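Local coordinates for 2-(hydroxymethyl)glutarate dehydrogenase (PDB 3CKY), which catalyses the NADH-dependent reduction of 2-formylglutarate to (S)-2-hydroxymethylglutarate, a step in the fermentation of nicotinate, at residues A237-L249 with T262-A274. Sequence-based numbering, arbitrary orientation.
Sequences AMDLQHKDLGLAL and TAMATQIFEGGRA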
loop_
_atom_site.group_PDB
_atom_site.type_symbol
_atom_site.label_atom_id
_atom_site.label_comp_id
_atom_site.label_asym_id
_atom_site.label_seq_id
_atom_site.Cartn_x
_atom_site.Cartn_y
_atom_site.Cartn_z
ATOM N N ALA A 237 23.513 2.253 -2.964
ATOM C CA ALA A 237 23.080 0.940 -2.480
ATOM C C ALA A 237 21.590 0.885 -2.196
ATOM O O ALA A 237 21.022 1.807 -1.608
ATOM C CB ALA A 237 23.873 0.519 -1.221
ATOM N N MET A 238 20.969 -0.209 -2.627
ATOM C CA MET A 238 19.541 -0.436 -2.404
ATOM C C MET A 238 19.194 -0.367 -0.906
ATOM O O MET A 238 18.151 0.170 -0.539
ATOM C CB MET A 238 19.128 -1.781 -2.995
ATOM C CG MET A 238 17.621 -1.986 -3.043
ATOM S SD MET A 238 17.136 -3.590 -3.681
ATOM C CE MET A 238 17.750 -3.551 -5.371
ATOM N N ASP A 239 20.080 -0.898 -0.056
ATOM C CA ASP A 239 19.893 -0.832 1.394
ATOM C C ASP A 239 19.759 0.606 1.866
ATOM O O ASP A 239 18.955 0.897 2.744
ATOM C CB ASP A 239 21.053 -1.501 2.144
ATOM C CG ASP A 239 21.039 -3.025 2.040
ATOM O OD1 ASP A 239 19.953 -3.646 1.953
ATOM O OD2 ASP A 239 22.128 -3.625 2.060
ATOM N N LEU A 240 20.541 1.504 1.274
ATOM C CA LEU A 240 20.554 2.896 1.704
ATOM C C LEU A 240 19.302 3.650 1.256
ATOM O O LEU A 240 18.709 4.398 2.021
ATOM C CB LEU A 240 21.823 3.590 1.231
ATOM C CG LEU A 240 23.105 3.039 1.848
ATOM C CD1 LEU A 240 24.343 3.701 1.229
ATOM C CD2 LEU A 240 23.094 3.198 3.393
ATOM N N GLN A 241 18.894 3.427 0.017
ATOM C CA GLN A 241 17.647 3.983 -0.487
ATOM C C GLN A 241 16.431 3.502 0.325
ATOM O O GLN A 241 15.517 4.271 0.589
ATOM C CB GLN A 241 17.462 3.611 -1.965
ATOM C CG GLN A 241 16.158 4.117 -2.563
ATOM C CD GLN A 241 16.037 5.645 -2.503
ATOM O OE1 GLN A 241 15.370 6.204 -1.620
ATOM N NE2 GLN A 241 16.689 6.327 -3.432
ATOM N N HIS A 242 16.430 2.217 0.677
ATOM C CA HIS A 242 15.420 1.623 1.541
ATOM C C HIS A 242 15.407 2.278 2.930
ATOM O O HIS A 242 14.347 2.605 3.456
ATOM C CB HIS A 242 15.658 0.103 1.681
ATOM C CG HIS A 242 14.627 -0.582 2.523
ATOM N ND1 HIS A 242 13.386 -0.927 2.029
ATOM C CD2 HIS A 242 14.625 -0.933 3.832
ATOM C CE1 HIS A 242 12.679 -1.490 2.994
ATOM N NE2 HIS A 242 13.407 -1.500 4.095
ATOM N N LYS A 243 16.586 2.460 3.508
ATOM C CA LYS A 243 16.726 3.155 4.795
ATOM C C LYS A 243 16.122 4.566 4.707
ATOM O O LYS A 243 15.407 5.019 5.609
ATOM C CB LYS A 243 18.213 3.234 5.169
ATOM C CG LYS A 243 18.525 3.767 6.542
ATOM C CD LYS A 243 20.007 4.160 6.625
ATOM C CE LYS A 243 20.486 4.397 8.065
ATOM N NZ LYS A 243 20.113 5.747 8.633
ATOM N N ASP A 244 16.417 5.257 3.610
ATOM C CA ASP A 244 15.906 6.612 3.390
ATOM C C ASP A 244 14.388 6.634 3.323
ATOM O O ASP A 244 13.759 7.521 3.887
ATOM C CB ASP A 244 16.492 7.209 2.105
ATOM C CG ASP A 244 17.954 7.618 2.255
ATOM O OD1 ASP A 244 18.429 7.714 3.405
ATOM O OD2 ASP A 244 18.618 7.858 1.221
ATOM N N LEU A 245 13.805 5.660 2.630
ATOM C CA LEU A 245 12.340 5.553 2.558
ATOM C C LEU A 245 11.732 5.258 3.942
ATOM O O LEU A 245 10.653 5.748 4.282
ATOM C CB LEU A 245 11.928 4.486 1.554
ATOM C CG LEU A 245 12.188 4.812 0.075
ATOM C CD1 LEU A 245 12.211 3.541 -0.784
ATOM C CD2 LEU A 245 11.169 5.808 -0.483
ATOM N N GLY A 246 12.434 4.471 4.747
ATOM C CA GLY A 246 12.038 4.233 6.139
ATOM C C GLY A 246 12.022 5.485 6.985
ATOM O O GLY A 246 11.150 5.651 7.804
ATOM N N LEU A 247 13.010 6.352 6.797
ATOM C CA LEU A 247 13.076 7.634 7.510
ATOM C C LEU A 247 11.913 8.546 7.134
ATOM O O LEU A 247 11.386 9.247 7.980
ATOM C CB LEU A 247 14.410 8.339 7.246
ATOM C CG LEU A 247 15.636 7.751 7.960
ATOM C CD1 LEU A 247 16.949 8.323 7.374
ATOM C CD2 LEU A 247 15.547 7.972 9.501
ATOM N N ALA A 248 11.535 8.531 5.860
ATOM C CA ALA A 248 10.371 9.240 5.382
ATOM C C ALA A 248 9.093 8.762 6.072
ATOM O O ALA A 248 8.289 9.572 6.514
ATOM C CB ALA A 248 10.247 9.089 3.861
ATOM N N LEU A 249 8.916 7.452 6.172
ATOM C CA LEU A 249 7.758 6.865 6.834
ATOM C C LEU A 249 7.740 7.192 8.323
ATOM O O LEU A 249 6.662 7.377 8.901
ATOM C CB LEU A 249 7.722 5.344 6.625
ATOM C CG LEU A 249 7.518 4.853 5.182
ATOM C CD1 LEU A 249 7.585 3.327 5.116
ATOM C CD2 LEU A 249 6.222 5.365 4.586
ATOM N N THR A 262 5.214 6.270 -0.985
ATOM C CA THR A 262 6.456 5.973 -0.284
ATOM C C THR A 262 6.403 4.588 0.328
ATOM O O THR A 262 7.366 3.825 0.213
ATOM C CB THR A 262 6.717 7.010 0.827
ATOM O OG1 THR A 262 6.748 8.323 0.239
ATOM C CG2 THR A 262 8.023 6.724 1.557
ATOM N N ALA A 263 5.282 4.296 0.991
ATOM C CA ALA A 263 5.058 3.023 1.655
ATOM C C ALA A 263 5.189 1.880 0.656
ATOM O O ALA A 263 5.855 0.850 0.942
ATOM C CB ALA A 263 3.684 2.994 2.324
ATOM N N MET A 264 4.562 2.049 -0.514
ATOM C CA MET A 264 4.602 0.980 -1.499
ATOM C C MET A 264 6.010 0.856 -2.078
ATOM O O MET A 264 6.501 -0.268 -2.225
ATOM C CB MET A 264 3.515 1.123 -2.585
ATOM C CG MET A 264 2.077 0.722 -2.136
ATOM S SD MET A 264 1.923 -0.618 -0.899
ATOM C CE MET A 264 2.688 -1.970 -1.795
ATOM N N ALA A 265 6.667 1.975 -2.366
ATOM C CA ALA A 265 8.073 1.941 -2.819
ATOM C C ALA A 265 8.943 1.183 -1.824
ATOM O O ALA A 265 9.788 0.394 -2.207
ATOM C CB ALA A 265 8.626 3.369 -3.038
ATOM N N THR A 266 8.719 1.421 -0.537
ATOM C CA THR A 266 9.507 0.775 0.514
ATOM C C THR A 266 9.406 -0.743 0.429
ATOM O O THR A 266 10.418 -1.459 0.527
ATOM C CB THR A 266 9.080 1.302 1.910
ATOM O OG1 THR A 266 9.168 2.739 1.923
ATOM C CG2 THR A 266 9.932 0.693 3.039
ATOM N N GLN A 267 8.193 -1.240 0.220
ATOM C CA GLN A 267 7.954 -2.682 0.168
ATOM C C GLN A 267 8.497 -3.328 -1.115
ATOM O O GLN A 267 8.952 -4.470 -1.099
ATOM C CB GLN A 267 6.454 -2.989 0.355
ATOM C CG GLN A 267 5.907 -2.610 1.713
ATOM C CD GLN A 267 6.756 -3.081 2.903
ATOM O OE1 GLN A 267 6.907 -2.353 3.891
ATOM N NE2 GLN A 267 7.304 -4.279 2.819
ATOM N N ILE A 268 8.472 -2.585 -2.212
ATOM C CA ILE A 268 9.074 -3.041 -3.452
ATOM C C ILE A 268 10.597 -3.167 -3.304
ATOM O O ILE A 268 11.185 -4.177 -3.694
ATOM C CB ILE A 268 8.695 -2.100 -4.638
ATOM C CG1 ILE A 268 7.170 -2.130 -4.867
ATOM C CG2 ILE A 268 9.426 -2.529 -5.951
ATOM C CD1 ILE A 268 6.674 -1.035 -5.789
ATOM N N PHE A 269 11.235 -2.160 -2.716
ATOM C CA PHE A 269 12.660 -2.252 -2.415
ATOM C C PHE A 269 12.982 -3.339 -1.378
ATOM O O PHE A 269 14.066 -3.911 -1.420
ATOM C CB PHE A 269 13.227 -0.917 -1.935
ATOM C CG PHE A 269 13.490 0.055 -3.037
ATOM C CD1 PHE A 269 14.531 -0.155 -3.933
ATOM C CD2 PHE A 269 12.705 1.191 -3.179
ATOM C CE1 PHE A 269 14.806 0.761 -4.949
ATOM C CE2 PHE A 269 12.954 2.103 -4.185
ATOM C CZ PHE A 269 14.020 1.885 -5.083
ATOM N N GLU A 270 12.056 -3.615 -0.460
ATOM C CA GLU A 270 12.231 -4.747 0.452
ATOM C C GLU A 270 12.270 -6.072 -0.305
ATOM O O GLU A 270 13.025 -6.971 0.049
ATOM C CB GLU A 270 11.130 -4.794 1.522
ATOM C CG GLU A 270 11.403 -5.798 2.627
ATOM C CD GLU A 270 12.736 -5.546 3.315
ATOM O OE1 GLU A 270 12.863 -4.519 4.017
ATOM O OE2 GLU A 270 13.663 -6.354 3.138
ATOM N N GLY A 271 11.442 -6.186 -1.344
ATOM C CA GLY A 271 11.501 -7.338 -2.243
ATOM C C GLY A 271 12.893 -7.546 -2.823
ATOM O O GLY A 271 13.412 -8.669 -2.839
ATOM N N GLY A 272 13.507 -6.459 -3.288
ATOM C CA GLY A 272 14.860 -6.525 -3.823
ATOM C C GLY A 272 15.856 -6.976 -2.779
ATOM O O GLY A 272 16.737 -7.777 -3.055
ATOM N N ARG A 273 15.706 -6.462 -1.567
ATOM C CA ARG A 273 16.535 -6.898 -0.455
ATOM C C ARG A 273 16.322 -8.363 -0.103
ATOM O O ARG A 273 17.291 -9.080 0.163
ATOM C CB ARG A 273 16.294 -6.004 0.743
ATOM C CG ARG A 273 16.917 -4.632 0.526
ATOM C CD ARG A 273 16.305 -3.592 1.370
ATOM N NE ARG A 273 15.902 -4.110 2.668
ATOM C CZ ARG A 273 16.551 -3.950 3.818
ATOM N NH1 ARG A 273 17.695 -3.289 3.867
ATOM N NH2 ARG A 273 16.045 -4.468 4.934
ATOM N N ALA A 274 15.069 -8.808 -0.160
ATOM C CA ALA A 274 14.738 -10.219 0.036
ATOM C C ALA A 274 15.446 -11.118 -0.988
ATOM O O ALA A 274 15.806 -12.234 -0.665
ATOM C CB ALA A 274 13.203 -10.427 -0.009
#
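The guanidinium of Arg273 lies flat on the imidazole of His242, the two planes 10° apart and their centres separated by 4.1 Å. Arg273 NH1 also makes a weak, bent salt-bridge bond (126°) to Asp239 OD1 at 3.0 Å. The trans chi1 of His242 swings its ring into a hole formed by Thr266, Phe269, Glu270 and Arg273. Beside it, Phe269 is itself a knob: Gln241 CG rests over one ring face, while Leu245 CD1 comes within 3.4 Å of Phe269 CD2 and Met238 CG within 3.7 Å of Phe269 CD1. Met238 SD continues to Gly272 CA at 3.7 Å, where a side chain would clash. Toward the other end Thr262 CG2 meets Leu245 CD2 and Leu249 CD2; Thr262 OG1 hydrogen-bonds Glu190 OE1 of a neighbouring subunit. In the second shell, Arg273 NE makes a weak salt-bridge bond to Glu270 OE2 (3.2 Å). An alanine in place of Arg273 would probably uncover the imidazole face that the guanidinium covers and leave Asp239 and Glu270 without their shared cation. The helices, antiparallel at 151° within the all-helical C-terminal domain, thus join through a largely apolar seam bordered by a salt-bridge network, whose two carboxylates probably balance the arginine's charge and hold it flat against His242.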